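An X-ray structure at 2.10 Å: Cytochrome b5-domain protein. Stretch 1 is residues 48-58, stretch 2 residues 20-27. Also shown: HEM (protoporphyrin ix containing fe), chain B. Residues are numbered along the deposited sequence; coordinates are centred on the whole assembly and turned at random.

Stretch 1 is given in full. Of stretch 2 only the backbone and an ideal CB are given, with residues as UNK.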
# COMPACT_ATOMS: atom_id res chain seq x y z
N GLU A 48 -0.30 -7.97 -2.11
CA GLU A 48 0.36 -7.22 -3.15
C GLU A 48 -0.05 -5.75 -3.09
O GLU A 48 -1.16 -5.40 -2.69
CB GLU A 48 0.05 -7.79 -4.54
CG GLU A 48 -0.19 -9.29 -4.57
CD GLU A 48 -0.82 -9.74 -5.90
OE1 GLU A 48 -1.15 -8.87 -6.75
OE2 GLU A 48 -1.00 -10.96 -6.08
N GLY A 49 0.87 -4.89 -3.52
CA GLY A 49 0.61 -3.48 -3.59
C GLY A 49 -0.39 -3.20 -4.69
O GLY A 49 -0.80 -4.08 -5.45
N GLY A 50 -0.79 -1.93 -4.77
CA GLY A 50 -1.73 -1.46 -5.77
C GLY A 50 -3.20 -1.58 -5.42
O GLY A 50 -4.06 -1.31 -6.28
N ILE A 51 -3.52 -1.93 -4.17
CA ILE A 51 -4.86 -2.35 -3.75
C ILE A 51 -5.19 -1.68 -2.43
O ILE A 51 -4.31 -1.38 -1.62
CB ILE A 51 -4.90 -3.90 -3.52
CG1 ILE A 51 -4.48 -4.65 -4.80
CG2 ILE A 51 -6.27 -4.38 -3.09
CD1 ILE A 51 -5.27 -4.22 -6.01
N ASP A 52 -6.50 -1.53 -2.17
CA ASP A 52 -7.00 -1.14 -0.86
C ASP A 52 -6.94 -2.36 0.04
O ASP A 52 -7.71 -3.32 -0.14
CB ASP A 52 -8.42 -0.63 -0.99
CG ASP A 52 -8.99 -0.16 0.32
OD1 ASP A 52 -8.41 -0.47 1.41
OD2 ASP A 52 -10.03 0.53 0.23
N LEU A 53 -6.01 -2.35 1.00
CA LEU A 53 -5.78 -3.51 1.85
C LEU A 53 -6.50 -3.40 3.21
O LEU A 53 -6.14 -4.11 4.17
CB LEU A 53 -4.27 -3.71 2.02
CG LEU A 53 -3.54 -4.17 0.77
CD1 LEU A 53 -2.06 -4.26 1.02
CD2 LEU A 53 -4.08 -5.52 0.31
N THR A 54 -7.53 -2.55 3.29
CA THR A 54 -8.21 -2.36 4.58
C THR A 54 -8.76 -3.69 5.10
O THR A 54 -8.51 -4.08 6.24
CB THR A 54 -9.34 -1.34 4.44
OG1 THR A 54 -8.87 -0.08 3.95
CG2 THR A 54 -10.02 -1.08 5.83
N ALA A 55 -9.49 -4.42 4.27
CA ALA A 55 -10.07 -5.68 4.72
C ALA A 55 -8.97 -6.68 5.09
O ALA A 55 -9.05 -7.37 6.10
CB ALA A 55 -10.97 -6.27 3.63
N ASP A 56 -7.91 -6.72 4.30
CA ASP A 56 -6.88 -7.74 4.52
C ASP A 56 -6.13 -7.50 5.81
O ASP A 56 -5.64 -8.46 6.42
CB ASP A 56 -5.95 -7.76 3.32
CG ASP A 56 -6.71 -7.91 2.01
OD1 ASP A 56 -6.82 -9.05 1.55
OD2 ASP A 56 -7.25 -6.88 1.47
N HIS A 57 -6.07 -6.25 6.27
CA HIS A 57 -5.35 -5.99 7.50
C HIS A 57 -5.99 -6.69 8.69
O HIS A 57 -5.33 -6.92 9.72
CB HIS A 57 -5.24 -4.48 7.76
CG HIS A 57 -4.17 -4.17 8.73
ND1 HIS A 57 -4.39 -4.19 10.10
CD2 HIS A 57 -2.84 -3.95 8.57
CE1 HIS A 57 -3.25 -3.97 10.73
NE2 HIS A 57 -2.30 -3.83 9.83
N GLU A 58 -7.27 -7.04 8.57
CA GLU A 58 -7.94 -7.68 9.70
C GLU A 58 -7.26 -8.99 10.05
O GLU A 58 -7.21 -9.37 11.21
CB GLU A 58 -9.43 -7.90 9.38
CG GLU A 58 -10.26 -6.66 9.65
CD GLU A 58 -11.72 -6.85 9.28
OE1 GLU A 58 -12.52 -7.20 10.17
OE2 GLU A 58 -12.05 -6.66 8.09
N UNK A 20 6.40 2.27 -8.14
CA UNK A 20 6.48 2.24 -6.68
C UNK A 20 5.40 1.34 -6.10
O UNK A 20 4.44 0.97 -6.78
CB UNK A 20 6.35 3.65 -6.10
N UNK A 21 5.56 0.99 -4.84
CA UNK A 21 4.62 0.11 -4.15
C UNK A 21 3.77 0.93 -3.18
O UNK A 21 4.24 1.35 -2.11
CB UNK A 21 5.36 -1.00 -3.41
N UNK A 22 2.53 1.21 -3.61
CA UNK A 22 1.51 1.90 -2.81
C UNK A 22 0.44 0.91 -2.40
O UNK A 22 0.24 -0.10 -3.07
CB UNK A 22 0.89 3.07 -3.58
N UNK A 23 -0.24 1.20 -1.29
CA UNK A 23 -1.51 0.54 -0.99
C UNK A 23 -2.44 1.52 -0.29
O UNK A 23 -2.03 2.61 0.11
CB UNK A 23 -1.29 -0.70 -0.13
N UNK A 24 -3.70 1.17 -0.18
CA UNK A 24 -4.64 1.99 0.56
C UNK A 24 -5.03 1.30 1.86
O UNK A 24 -5.07 0.07 1.96
CB UNK A 24 -5.88 2.28 -0.29
N UNK A 25 -5.26 2.12 2.87
CA UNK A 25 -5.73 1.66 4.17
C UNK A 25 -6.61 2.75 4.75
O UNK A 25 -6.13 3.87 4.98
CB UNK A 25 -4.57 1.33 5.11
N UNK A 26 -7.91 2.45 4.92
CA UNK A 26 -8.85 3.41 5.49
C UNK A 26 -8.73 4.77 4.82
O UNK A 26 -8.56 5.81 5.46
CB UNK A 26 -8.62 3.55 7.00
N UNK A 27 -8.80 4.75 3.49
CA UNK A 27 -8.80 5.96 2.70
C UNK A 27 -7.46 6.56 2.40
O UNK A 27 -7.39 7.43 1.51
CB UNK A 27 -9.65 7.02 3.41
CHA HEM B . 4.98 -5.78 8.81
CHB HEM B . 3.08 -10.08 7.96
CHC HEM B . -0.77 -8.07 5.92
CHD HEM B . 1.48 -3.80 6.17
C1A HEM B . 4.75 -7.12 8.85
C2A HEM B . 5.50 -8.08 9.62
C3A HEM B . 4.97 -9.29 9.36
C4A HEM B . 3.88 -9.09 8.44
CMA HEM B . 5.37 -10.67 9.90
CAA HEM B . 6.70 -7.68 10.53
CBA HEM B . 6.70 -8.39 11.88
CGA HEM B . 5.75 -7.65 12.75
O1A HEM B . 5.65 -6.42 12.53
O2A HEM B . 5.12 -8.27 13.65
C1B HEM B . 1.89 -9.89 7.34
C2B HEM B . 1.08 -10.96 6.92
C3B HEM B . -0.01 -10.47 6.36
C4B HEM B . 0.10 -9.02 6.37
CMB HEM B . 1.41 -12.44 7.15
CAB HEM B . -1.13 -11.44 5.93
CBB HEM B . -2.41 -11.09 6.15
C1C HEM B . -0.51 -6.73 5.83
C2C HEM B . -1.42 -5.71 5.32
C3C HEM B . -0.79 -4.52 5.38
C4C HEM B . 0.53 -4.76 5.94
CMC HEM B . -2.83 -6.03 4.79
CAC HEM B . -1.23 -3.08 4.97
CBC HEM B . -2.48 -2.65 5.03
C1D HEM B . 2.66 -3.97 6.85
C2D HEM B . 3.71 -2.98 7.03
C3D HEM B . 4.67 -3.51 7.78
C4D HEM B . 4.26 -4.87 8.05
CMD HEM B . 3.67 -1.53 6.48
CAD HEM B . 6.00 -2.88 8.26
CBD HEM B . 7.02 -3.03 7.14
CGD HEM B . 8.40 -2.53 7.53
O1D HEM B . 9.30 -2.47 6.66
O2D HEM B . 8.58 -2.11 8.69
NA HEM B . 3.76 -7.76 8.16
NB HEM B . 1.28 -8.71 6.96
NC HEM B . 0.66 -6.10 6.22
ND HEM B . 3.04 -5.12 7.48
FE HEM B . 2.21 -6.93 7.25

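At position 20 the ideal CB has nothing of stretch 1 within 5.5 Å, so the contact sets no demand and almost any residue would suit; it is Lys20, which makes no contact with stretch 1.

Position 21 points its CB sideways, with its ideal CB 5.4 Å from Gly49 CA. A small or medium side chain could turn into the space beside this glycine. The residue is Cys21, with chi1 in the t well, and its SG lies 3.8 Å from Gly49 CA. The fit depends on the bare glycine, since an ideal CB on Gly49 would lie only 2.5 Å from that sulfur.

At position 22, where a strand to 25 begins, Gly50 N donates to the carbonyl O of 22 at 2.7 Å in a nearly straight hydrogen bond. The ideal CB comes no closer than 5.4 Å to Gly50 N and the CA-to-CB bond points sideways, so many side chains, large ones included, would fit. Tyr22 is found here, and the end of its side chain leads away from stretch 1.

Position 23 has its ideal CB 3.4 Å from Ile51 O and 3.8 Å from Leu53 CD1, with the heme vinyl carbons CAC and CBC farther along the same side. Apolar residues suit this setting, aliphatic or aromatic. Phe23 takes the p rotamer; its CB packs 3.8 Å from Leu53 CD1, while the ring runs on to the heme, where CAC lies over one face and approaches Phe23 CZ to 3.7 Å.

At position 24 the CA-to-CB bond points toward stretch 1, its ideal CB only 3.6 Å from Asp52 CA. So close an approach favours a small residue, such as alanine, serine or glycine. Ala24 is deposited. Its backbone forms a single bridge with Asp52: Ala24 N donates to Ile51 O at 3.0 Å, and Leu53 N donates to Ala24 O at 2.8 Å.

At position 25 the CB points sideways, 4.7 Å from Thr54 OG1, and beyond it lie His57 and the heme vinyl group. A long apolar or aromatic side chain could reach across. Tyr25, with chi1 in the t well, does so: its CE1 is 3.7 Å from His57 CB, and its ring edge is directed toward the face of the His57 ring, with centroids 5.3 Å apart and planes at 63°.

Position 26 has both phi and psi positive, which glycine, asparagine or aspartate adopt readily, though other residues can. The amide N of 26 donates to Thr54 OG1 at 2.9 Å, which donates to Asp52 OD1 at 2.6 Å. Lys26 occupies the position; its CG lies 3.9 Å from Thr54 CG2, and its NZ makes a weak 3.4 Å bond to Tyr25 OH.

Position 27, with phi of 84°, favours glycine, and Gly27 is present. A water accepts from Gly27 N at 2.7 Å and donates to Asp52 OD2 at 2.8 Å.

Stretch 2 20-27: KCYFAYKG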
# COMPACT_ATOMS: atom_id res chain seq x y z
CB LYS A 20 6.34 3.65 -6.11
CG LYS A 20 7.61 4.50 -6.31
CD LYS A 20 7.45 5.87 -5.67
CE LYS A 20 8.74 6.71 -5.88
NZ LYS A 20 8.71 7.98 -5.14
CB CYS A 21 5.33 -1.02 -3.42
SG CYS A 21 4.12 -2.28 -2.79
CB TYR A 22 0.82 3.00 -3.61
CG TYR A 22 1.69 4.17 -4.03
CD1 TYR A 22 2.99 4.34 -3.54
CD2 TYR A 22 1.19 5.11 -4.89
CE1 TYR A 22 3.76 5.46 -3.92
CE2 TYR A 22 1.93 6.21 -5.26
CZ TYR A 22 3.21 6.37 -4.79
OH TYR A 22 3.85 7.48 -5.22
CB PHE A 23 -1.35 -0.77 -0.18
CG PHE A 23 -0.62 -0.62 1.12
CD1 PHE A 23 -1.19 0.09 2.16
CD2 PHE A 23 0.63 -1.22 1.30
CE1 PHE A 23 -0.51 0.24 3.37
CE2 PHE A 23 1.30 -1.10 2.52
CZ PHE A 23 0.74 -0.34 3.53
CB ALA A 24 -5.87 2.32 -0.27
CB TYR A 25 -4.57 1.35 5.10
CG TYR A 25 -5.01 0.91 6.48
CD1 TYR A 25 -5.47 -0.37 6.70
CD2 TYR A 25 -4.98 1.78 7.57
CE1 TYR A 25 -5.86 -0.79 7.95
CE2 TYR A 25 -5.38 1.37 8.85
CZ TYR A 25 -5.83 0.06 9.01
OH TYR A 25 -6.22 -0.41 10.23
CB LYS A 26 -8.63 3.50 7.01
CG LYS A 26 -8.98 2.14 7.69
CD LYS A 26 -8.94 2.20 9.21
CE LYS A 26 -9.53 0.93 9.84
NZ LYS A 26 -9.17 0.82 11.27
O HOH W 1 -9.42 2.93 1.62
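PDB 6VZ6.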